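Local coordinates for protein G/U mismatch-specific DNA glycosylase (Deinococcus radiodurans, PDB 2C2Q) that belongs to the mismatch-specific DNA glycosylases of the uracil-DNA glycosylase superfamily, a group of DNA repair proteins, at residues A[13-21]-A[85-93]; A[100-108]-A[120-130]. The protein carries 1 engineered substitution. One frame throughout, in Å; residues are numbered along the deposited sequence.

Contact 1 (A[13-21]-A[85-93]); sequences SGEYLVPDV and VAKRHSGVA. Engineered in segment 85-93: Ala93 (natural residue Asp).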
loop_
_atom_site.group_PDB
_atom_site.type_symbol
_atom_site.label_atom_id
_atom_site.label_comp_id
_atom_site.label_asym_id
_atom_site.label_seq_id
_atom_site.Cartn_x
_atom_site.Cartn_y
_atom_site.Cartn_z
ATOM N N SER A 13 -8.962 -9.669 14.334
ATOM C CA SER A 13 -9.435 -10.217 15.627
ATOM C C SER A 13 -8.287 -10.135 16.645
ATOM O O SER A 13 -7.970 -11.128 17.316
ATOM C CB SER A 13 -9.890 -11.661 15.459
ATOM O OG SER A 13 -10.864 -11.756 14.440
ATOM N N GLY A 14 -7.659 -8.954 16.709
ATOM C CA GLY A 14 -6.423 -8.744 17.471
ATOM C C GLY A 14 -5.118 -9.452 17.078
ATOM O O GLY A 14 -4.130 -9.400 17.822
ATOM N N GLU A 15 -5.054 -10.148 15.964
ATOM C CA GLU A 15 -3.796 -10.778 15.611
ATOM C C GLU A 15 -2.885 -9.802 14.842
ATOM O O GLU A 15 -1.672 -9.988 14.803
ATOM C CB GLU A 15 -4.016 -12.027 14.810
ATOM C CG GLU A 15 -4.842 -13.058 15.601
ATOM C CD GLU A 15 -4.995 -14.394 14.898
ATOM O OE1 GLU A 15 -4.444 -14.620 13.785
ATOM O OE2 GLU A 15 -5.676 -15.282 15.503
ATOM N N TYR A 16 -3.471 -8.806 14.201
ATOM C CA TYR A 16 -2.619 -7.930 13.343
ATOM C C TYR A 16 -1.772 -7.025 14.241
ATOM O O TYR A 16 -2.261 -6.509 15.251
ATOM C CB TYR A 16 -3.460 -7.066 12.443
ATOM C CG TYR A 16 -4.189 -7.775 11.323
ATOM C CD1 TYR A 16 -3.959 -9.138 11.008
ATOM C CD2 TYR A 16 -5.148 -7.073 10.579
ATOM C CE1 TYR A 16 -4.669 -9.739 9.983
ATOM C CE2 TYR A 16 -5.866 -7.668 9.584
ATOM C CZ TYR A 16 -5.632 -8.983 9.278
ATOM O OH TYR A 16 -6.379 -9.496 8.239
ATOM N N LEU A 17 -0.517 -6.810 13.857
ATOM C CA LEU A 17 0.418 -5.993 14.624
ATOM C C LEU A 17 -0.010 -4.530 14.575
ATOM O O LEU A 17 0.110 -3.815 15.559
ATOM C CB LEU A 17 1.867 -6.166 14.132
ATOM C CG LEU A 17 2.435 -7.610 14.048
ATOM C CD1 LEU A 17 3.844 -7.578 13.633
ATOM C CD2 LEU A 17 2.253 -8.339 15.411
ATOM N N VAL A 18 -0.558 -4.084 13.418
ATOM C CA VAL A 18 -1.062 -2.737 13.240
ATOM C C VAL A 18 -2.398 -2.870 12.436
ATOM O O VAL A 18 -2.434 -3.746 11.578
ATOM C CB VAL A 18 -0.106 -1.870 12.415
ATOM C CG1 VAL A 18 -0.612 -0.427 12.478
ATOM C CG2 VAL A 18 1.344 -1.967 13.034
ATOM N N PRO A 19 -3.461 -2.150 12.812
ATOM C CA PRO A 19 -4.749 -2.248 12.099
ATOM C C PRO A 19 -4.605 -1.929 10.601
ATOM O O PRO A 19 -3.780 -1.072 10.203
ATOM C CB PRO A 19 -5.625 -1.177 12.753
ATOM C CG PRO A 19 -5.110 -1.088 14.150
ATOM C CD PRO A 19 -3.578 -1.196 13.950
ATOM N N ASP A 20 -5.352 -2.642 9.794
ATOM C CA ASP A 20 -5.735 -2.145 8.449
ATOM C C ASP A 20 -6.476 -0.823 8.484
ATOM O O ASP A 20 -7.123 -0.475 9.497
ATOM C CB ASP A 20 -6.575 -3.171 7.758
ATOM C CG ASP A 20 -5.738 -4.309 7.264
ATOM O OD1 ASP A 20 -4.458 -4.188 7.153
ATOM O OD2 ASP A 20 -6.297 -5.388 6.994
ATOM N N VAL A 21 -6.334 -0.020 7.404
ATOM C CA VAL A 21 -7.178 1.143 7.227
ATOM C C VAL A 21 -7.966 0.889 5.942
ATOM O O VAL A 21 -7.452 1.074 4.808
ATOM C CB VAL A 21 -6.326 2.438 7.110
ATOM C CG1 VAL A 21 -7.169 3.682 6.861
ATOM C CG2 VAL A 21 -5.407 2.567 8.344
ATOM N N VAL A 85 0.861 -7.140 2.818
ATOM C CA VAL A 85 0.709 -8.563 2.465
ATOM C C VAL A 85 0.885 -9.438 3.698
ATOM O O VAL A 85 0.217 -10.474 3.853
ATOM C CB VAL A 85 1.697 -8.944 1.338
ATOM C CG1 VAL A 85 1.488 -10.404 0.877
ATOM C CG2 VAL A 85 1.570 -7.957 0.129
ATOM N N ALA A 86 1.803 -9.053 4.580
ATOM C CA ALA A 86 2.029 -9.732 5.859
ATOM C C ALA A 86 1.574 -8.829 7.039
ATOM O O ALA A 86 2.107 -7.717 7.231
ATOM C CB ALA A 86 3.467 -10.095 5.999
ATOM N N LYS A 87 0.600 -9.301 7.819
ATOM C CA LYS A 87 0.009 -8.471 8.861
ATOM C C LYS A 87 0.370 -8.897 10.313
ATOM O O LYS A 87 0.138 -8.161 11.241
ATOM C CB LYS A 87 -1.498 -8.499 8.714
ATOM C CG LYS A 87 -2.021 -7.697 7.523
ATOM C CD LYS A 87 -1.690 -6.163 7.601
ATOM C CE LYS A 87 -2.209 -5.541 8.887
ATOM N NZ LYS A 87 -2.249 -4.024 8.850
ATOM N N ARG A 88 0.822 -10.145 10.458
ATOM C CA ARG A 88 1.092 -10.730 11.778
ATOM C C ARG A 88 2.573 -10.836 12.122
ATOM O O ARG A 88 2.911 -11.399 13.191
ATOM C CB ARG A 88 0.493 -12.160 11.809
ATOM C CG ARG A 88 -1.052 -12.165 11.609
ATOM C CD ARG A 88 -1.695 -13.567 11.782
ATOM N NE ARG A 88 -3.158 -13.540 11.658
ATOM C CZ ARG A 88 -3.808 -13.427 10.487
ATOM N NH1 ARG A 88 -3.142 -13.300 9.340
ATOM N NH2 ARG A 88 -5.143 -13.448 10.464
ATOM N N HIS A 89 3.452 -10.345 11.232
ATOM C CA HIS A 89 4.881 -10.407 11.448
ATOM C C HIS A 89 5.469 -9.067 10.999
ATOM O O HIS A 89 4.910 -8.395 10.140
ATOM C CB HIS A 89 5.520 -11.514 10.580
ATOM C CG HIS A 89 4.994 -12.904 10.857
ATOM N ND1 HIS A 89 3.802 -13.372 10.339
ATOM C CD2 HIS A 89 5.506 -13.918 11.603
ATOM C CE1 HIS A 89 3.606 -14.623 10.746
ATOM N NE2 HIS A 89 4.623 -14.973 11.525
ATOM N N SER A 90 6.631 -8.726 11.567
ATOM C CA SER A 90 7.327 -7.519 11.190
ATOM C C SER A 90 8.758 -7.834 10.837
ATOM O O SER A 90 9.295 -8.900 11.207
ATOM C CB SER A 90 7.254 -6.508 12.335
ATOM O OG SER A 90 8.020 -6.908 13.488
ATOM N N GLY A 91 9.384 -6.896 10.144
ATOM C CA GLY A 91 10.809 -6.981 9.842
ATOM C C GLY A 91 10.996 -6.831 8.350
ATOM O O GLY A 91 10.040 -6.468 7.616
ATOM N N VAL A 92 12.205 -7.105 7.875
ATOM C CA VAL A 92 12.473 -6.990 6.457
ATOM C C VAL A 92 11.965 -8.209 5.718
ATOM O O VAL A 92 11.937 -9.333 6.298
ATOM C CB VAL A 92 13.989 -6.730 6.186
ATOM C CG1 VAL A 92 14.442 -5.618 7.112
ATOM C CG2 VAL A 92 14.851 -7.981 6.427
ATOM N N ALA A 93 11.493 -7.995 4.480
ATOM C CA ALA A 93 10.973 -9.100 3.642
ATOM C C ALA A 93 11.795 -10.363 3.686
ATOM O O ALA A 93 11.240 -11.446 3.900
ATOM C CB ALA A 93 10.789 -8.655 2.167
HETATM O O HOH W 1 -7.108 -11.901 8.820
HETATM O O HOH W 2 0.497 -5.323 10.974
#
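Tyr16 and Arg88 bring two irregular loops together, their CA atoms 4.9 Å apart, and beside them Leu17 N donates a backbone hydrogen bond to Lys87 O at 3.0 Å. A water joins the same carbonyl to Val18 N.

Lys87 buries the most surface here. Its chain bends at chi2 and chi3, curling across Tyr16, with Lys87 CB over one face of the phenol ring, 3.8 Å from the Tyr16 centroid in a CH-pi contact. The ammonium then meets two oxygens: Lys87 NZ hydrogen-bonds Val18 O at 2.7 Å, from above the carbonyl plane, and forms a salt bridge with Asp20 OD1 at 2.8 Å, again from above the carboxylate plane. Asp20 is itself held by Thr83 and, through OD2, by Lys109, which also bonds Tyr16 OH.

Arg88 stretches out from CG to NE and turns one face of its guanidinium to Tyr16 CE1, the two planes almost perpendicular (79°). Arg88 NE donates to the anti lone pair of Glu15 OE1 at 2.7 Å in a salt bridge, while a water bridges NH2 to Tyr16 OH. Leu17 lies along the backbone of residues 88-90, with Leu17 CD1 3.4 Å from His89 C.

These bonds fasten the loop preceding strand 28-32 to the one leaving edge strand 80-84, a loop-to-loop junction at the margin of the parallel part of a UDG-like alpha/beta fold.

Contact 2 (A[100-108]-A[120-130]); sequences AWRPDELRR and FTSKRGASETL
Trp101, Thr129 and Glu128 give up the most surface where the start of helix 103-113 meets helix 123-130. Trp101 reaches from just before its helix to the side of the other. Glu128 CG sits over the six-membered ring of Trp101, 3.7 Å from its centroid, in a CH-pi contact. A bend at chi2 folds the Glu128 chain over the indole, and its carboxylate lies stacked on the ring system, the planes 10° apart.

What fixes that carboxylate is Arg124, one turn earlier. Arg124 NE and NH2 approach side-on and both donate to Glu128 OE2, at 2.8 and 2.9 Å, nearly within the guanidinium plane. The guanidinium in turn places one face by the indole rim, Arg124 NH2 3.6 Å from Trp101 CZ2. Glu128 thus lies over the indole while its partner Arg124 flanks the rim, and the charges of the pair probably largely offset each other.

Thr129 packs beside the first turn of helix 103-113. Pro103 CB lies 3.7 Å from Thr129 CA, and Leu106 CD2 rests against both Thr129 OG1 and, at 3.8 Å, Phe120 CE1. The threonine hydroxyl turns back into its own helix: OG1 donates to Gly125 O, which Thr129 N reaches from the opposite face of the carbonyl plane. Thr129 O receives the one direct hydrogen bond between the segments, from Arg107 NH2 at 3.2 Å and 164°, the donor standing above the carbonyl plane.

The axes of 103-108 and 123-130 pass 10.0 Å apart at a crossing angle of -86°, almost perpendicular. Leu106 and Phe120 also touch Val31 of strand 28-32, so this is helix-helix packing on the central sheet of a UDG-like alpha/beta fold.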
loop_
_atom_site.group_PDB
_atom_site.type_symbol
_atom_site.label_atom_id
_atom_site.label_comp_id
_atom_site.label_asym_id
_atom_site.label_seq_id
_atom_site.Cartn_x
_atom_site.Cartn_y
_atom_site.Cartn_z
ATOM N N ALA A 100 4.308 -15.849 6.814
ATOM C CA ALA A 100 3.941 -14.443 7.029
ATOM C C ALA A 100 3.064 -13.840 5.904
ATOM O O ALA A 100 2.211 -12.996 6.187
ATOM C CB ALA A 100 5.222 -13.570 7.180
ATOM N N TRP A 101 3.289 -14.264 4.675
ATOM C CA TRP A 101 2.702 -13.658 3.492
ATOM C C TRP A 101 1.303 -14.205 3.276
ATOM O O TRP A 101 1.152 -15.429 3.057
ATOM C CB TRP A 101 3.527 -13.993 2.265
ATOM C CG TRP A 101 4.969 -13.682 2.375
ATOM C CD1 TRP A 101 6.001 -14.555 2.650
ATOM C CD2 TRP A 101 5.569 -12.383 2.224
ATOM N NE1 TRP A 101 7.199 -13.876 2.681
ATOM C CE2 TRP A 101 6.974 -12.542 2.423
ATOM C CE3 TRP A 101 5.062 -11.104 1.954
ATOM C CZ2 TRP A 101 7.871 -11.479 2.331
ATOM C CZ3 TRP A 101 5.985 -10.024 1.845
ATOM C CH2 TRP A 101 7.358 -10.225 2.059
ATOM N N ARG A 102 0.297 -13.319 3.282
ATOM C CA ARG A 102 -1.112 -13.730 3.076
ATOM C C ARG A 102 -1.833 -12.940 1.976
ATOM O O ARG A 102 -2.796 -12.201 2.269
ATOM C CB ARG A 102 -1.913 -13.745 4.402
ATOM C CG ARG A 102 -1.307 -14.625 5.518
ATOM C CD ARG A 102 -1.325 -16.128 5.149
ATOM N NE ARG A 102 -2.709 -16.478 4.795
ATOM C CZ ARG A 102 -3.661 -16.796 5.703
ATOM N NH1 ARG A 102 -3.370 -16.847 7.012
ATOM N NH2 ARG A 102 -4.906 -17.032 5.309
ATOM N N PRO A 103 -1.355 -13.051 0.718
ATOM C CA PRO A 103 -1.950 -12.354 -0.418
ATOM C C PRO A 103 -3.440 -12.778 -0.616
ATOM O O PRO A 103 -4.212 -12.045 -1.232
ATOM C CB PRO A 103 -1.083 -12.786 -1.626
ATOM C CG PRO A 103 -0.386 -14.049 -1.207
ATOM C CD PRO A 103 -0.257 -13.949 0.302
ATOM N N ASP A 104 -3.794 -13.943 -0.076
ATOM C CA ASP A 104 -5.142 -14.489 -0.087
ATOM C C ASP A 104 -6.065 -13.637 0.771
ATOM O O ASP A 104 -7.092 -13.204 0.287
ATOM C CB ASP A 104 -5.142 -15.969 0.343
ATOM C CG ASP A 104 -4.575 -16.201 1.750
ATOM O OD1 ASP A 104 -3.447 -15.697 2.038
ATOM O OD2 ASP A 104 -5.174 -16.872 2.633
ATOM N N GLU A 105 -5.643 -13.317 2.000
ATOM C CA GLU A 105 -6.375 -12.359 2.845
ATOM C C GLU A 105 -6.445 -10.968 2.227
ATOM O O GLU A 105 -7.465 -10.294 2.338
ATOM C CB GLU A 105 -5.769 -12.305 4.247
ATOM C CG GLU A 105 -6.001 -13.577 5.057
ATOM C CD GLU A 105 -5.535 -13.472 6.481
ATOM O OE1 GLU A 105 -4.484 -12.833 6.753
ATOM O OE2 GLU A 105 -6.231 -14.043 7.347
ATOM N N LEU A 106 -5.371 -10.537 1.560
ATOM C CA LEU A 106 -5.389 -9.254 0.850
ATOM C C LEU A 106 -6.485 -9.301 -0.228
ATOM O O LEU A 106 -7.271 -8.394 -0.351
ATOM C CB LEU A 106 -4.030 -8.980 0.181
ATOM C CG LEU A 106 -3.908 -7.776 -0.754
ATOM C CD1 LEU A 106 -4.354 -6.485 -0.047
ATOM C CD2 LEU A 106 -2.438 -7.709 -1.225
ATOM N N ARG A 107 -6.478 -10.372 -1.014
ATOM C CA ARG A 107 -7.418 -10.455 -2.135
ATOM C C ARG A 107 -8.844 -10.433 -1.650
ATOM O O ARG A 107 -9.665 -9.757 -2.245
ATOM C CB ARG A 107 -7.111 -11.684 -2.950
ATOM C CG ARG A 107 -5.990 -11.471 -3.985
ATOM C CD ARG A 107 -5.608 -12.808 -4.695
ATOM N NE ARG A 107 -4.463 -12.704 -5.617
ATOM C CZ ARG A 107 -4.517 -12.259 -6.869
ATOM N NH1 ARG A 107 -5.671 -11.831 -7.401
ATOM N NH2 ARG A 107 -3.399 -12.212 -7.605
ATOM N N ARG A 108 -9.132 -11.107 -0.545
ATOM C CA ARG A 108 -10.486 -11.056 0.053
ATOM C C ARG A 108 -10.914 -9.655 0.477
ATOM O O ARG A 108 -12.054 -9.259 0.279
ATOM C CB ARG A 108 -10.602 -11.989 1.237
ATOM C CG ARG A 108 -10.530 -13.442 0.834
ATOM C CD ARG A 108 -10.229 -14.431 2.000
ATOM N NE ARG A 108 -11.133 -14.315 3.143
ATOM C CZ ARG A 108 -10.739 -14.089 4.398
ATOM N NH1 ARG A 108 -9.436 -13.952 4.673
ATOM N NH2 ARG A 108 -11.643 -13.996 5.384
ATOM N N PHE A 120 0.846 -1.415 -4.857
ATOM C CA PHE A 120 1.915 -2.020 -4.039
ATOM C C PHE A 120 3.050 -1.030 -3.893
ATOM O O PHE A 120 3.486 -0.404 -4.882
ATOM C CB PHE A 120 2.421 -3.338 -4.649
ATOM C CG PHE A 120 1.356 -4.393 -4.653
ATOM C CD1 PHE A 120 1.181 -5.198 -3.520
ATOM C CD2 PHE A 120 0.440 -4.485 -5.705
ATOM C CE1 PHE A 120 0.179 -6.154 -3.444
ATOM C CE2 PHE A 120 -0.581 -5.459 -5.623
ATOM C CZ PHE A 120 -0.693 -6.280 -4.509
ATOM N N THR A 121 3.488 -0.818 -2.658
ATOM C CA THR A 121 4.581 0.168 -2.408
ATOM C C THR A 121 5.975 -0.437 -2.550
ATOM O O THR A 121 6.955 0.173 -2.157
ATOM C CB THR A 121 4.424 0.819 -1.012
ATOM O OG1 THR A 121 4.539 -0.226 0.001
ATOM C CG2 THR A 121 2.972 1.402 -0.876
ATOM N N SER A 122 6.043 -1.657 -3.045
ATOM C CA SER A 122 7.327 -2.243 -3.464
ATOM C C SER A 122 7.077 -3.371 -4.456
ATOM O O SER A 122 6.018 -3.993 -4.483
ATOM C CB SER A 122 8.108 -2.782 -2.253
ATOM O OG SER A 122 7.359 -3.843 -1.657
ATOM N N LYS A 123 8.061 -3.642 -5.306
ATOM C CA LYS A 123 7.984 -4.869 -6.099
ATOM C C LYS A 123 7.742 -6.164 -5.323
ATOM O O LYS A 123 6.938 -6.979 -5.747
ATOM C CB LYS A 123 9.257 -4.987 -6.938
ATOM C CG LYS A 123 9.353 -3.866 -7.922
ATOM C CD LYS A 123 10.118 -4.410 -9.147
ATOM C CE LYS A 123 10.355 -3.296 -10.132
ATOM N NZ LYS A 123 11.105 -3.870 -11.304
ATOM N N ARG A 124 8.409 -6.348 -4.177
ATOM C CA ARG A 124 8.261 -7.563 -3.423
ATOM C C ARG A 124 6.828 -7.888 -2.989
ATOM O O ARG A 124 6.385 -9.031 -3.098
ATOM C CB ARG A 124 9.158 -7.487 -2.172
ATOM C CG ARG A 124 9.137 -8.791 -1.339
ATOM C CD ARG A 124 9.591 -10.023 -2.138
ATOM N NE ARG A 124 9.476 -11.295 -1.367
ATOM C CZ ARG A 124 10.447 -11.844 -0.608
ATOM N NH1 ARG A 124 11.604 -11.213 -0.436
ATOM N NH2 ARG A 124 10.236 -12.999 0.023
ATOM N N GLY A 125 6.120 -6.901 -2.468
ATOM C CA GLY A 125 4.722 -7.091 -2.125
ATOM C C GLY A 125 3.911 -7.485 -3.358
ATOM O O GLY A 125 3.117 -8.422 -3.286
ATOM N N ALA A 126 4.126 -6.793 -4.480
ATOM C CA ALA A 126 3.394 -7.073 -5.723
ATOM C C ALA A 126 3.732 -8.509 -6.189
ATOM O O ALA A 126 2.854 -9.294 -6.534
ATOM C CB ALA A 126 3.738 -6.040 -6.807
ATOM N N SER A 127 5.007 -8.872 -6.079
ATOM C CA SER A 127 5.502 -10.192 -6.514
ATOM C C SER A 127 4.932 -11.321 -5.659
ATOM O O SER A 127 4.495 -12.321 -6.203
ATOM C CB SER A 127 7.053 -10.213 -6.576
ATOM O OG SER A 127 7.540 -11.552 -6.625
ATOM N N GLU A 128 4.842 -11.132 -4.342
ATOM C CA GLU A 128 4.208 -12.135 -3.452
ATOM C C GLU A 128 2.725 -12.327 -3.809
ATOM O O GLU A 128 2.217 -13.433 -3.683
ATOM C CB GLU A 128 4.344 -11.761 -1.981
ATOM C CG GLU A 128 5.768 -11.857 -1.422
ATOM C CD GLU A 128 6.369 -13.281 -1.383
ATOM O OE1 GLU A 128 5.604 -14.261 -1.431
ATOM O OE2 GLU A 128 7.632 -13.417 -1.271
ATOM N N THR A 129 2.060 -11.264 -4.255
ATOM C CA THR A 129 0.619 -11.278 -4.589
ATOM C C THR A 129 0.313 -11.770 -6.001
ATOM O O THR A 129 -0.587 -12.598 -6.182
ATOM C CB THR A 129 0.021 -9.866 -4.356
ATOM O OG1 THR A 129 0.252 -9.500 -2.988
ATOM C CG2 THR A 129 -1.556 -9.834 -4.549
ATOM N N LEU A 130 1.065 -11.278 -6.978
ATOM C CA LEU A 130 0.762 -11.495 -8.392
ATOM C C LEU A 130 1.413 -12.766 -8.929
ATOM O O LEU A 130 1.056 -13.220 -10.024
ATOM C CB LEU A 130 1.154 -10.269 -9.245
ATOM C CG LEU A 130 0.489 -8.925 -8.918
ATOM C CD1 LEU A 130 1.135 -7.753 -9.678
ATOM C CD2 LEU A 130 -1.020 -8.965 -9.169
#

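Contact 1 joins two loops and contact 2 joins two helices, yet they share a border at the start of helix 103-113. Val85 O probably accepts a hydrogen bond from Arg102 N, and Arg88 NH1 forms a salt bridge with Glu105 OE1. Their centres are about 13 Å apart, contact 2 being the nearer to the middle of the chain, although both are only partly buried. Charge dominates 13-21 with 85-93, where lysine and arginine bind acids across the interface. No ion pair crosses between 100-108 and 120-130: Arg102 pairs with Asp104 and Arg124 with Glu128, and hydrocarbon, an indole face and a single arginine-to-carbonyl bond make the crossing.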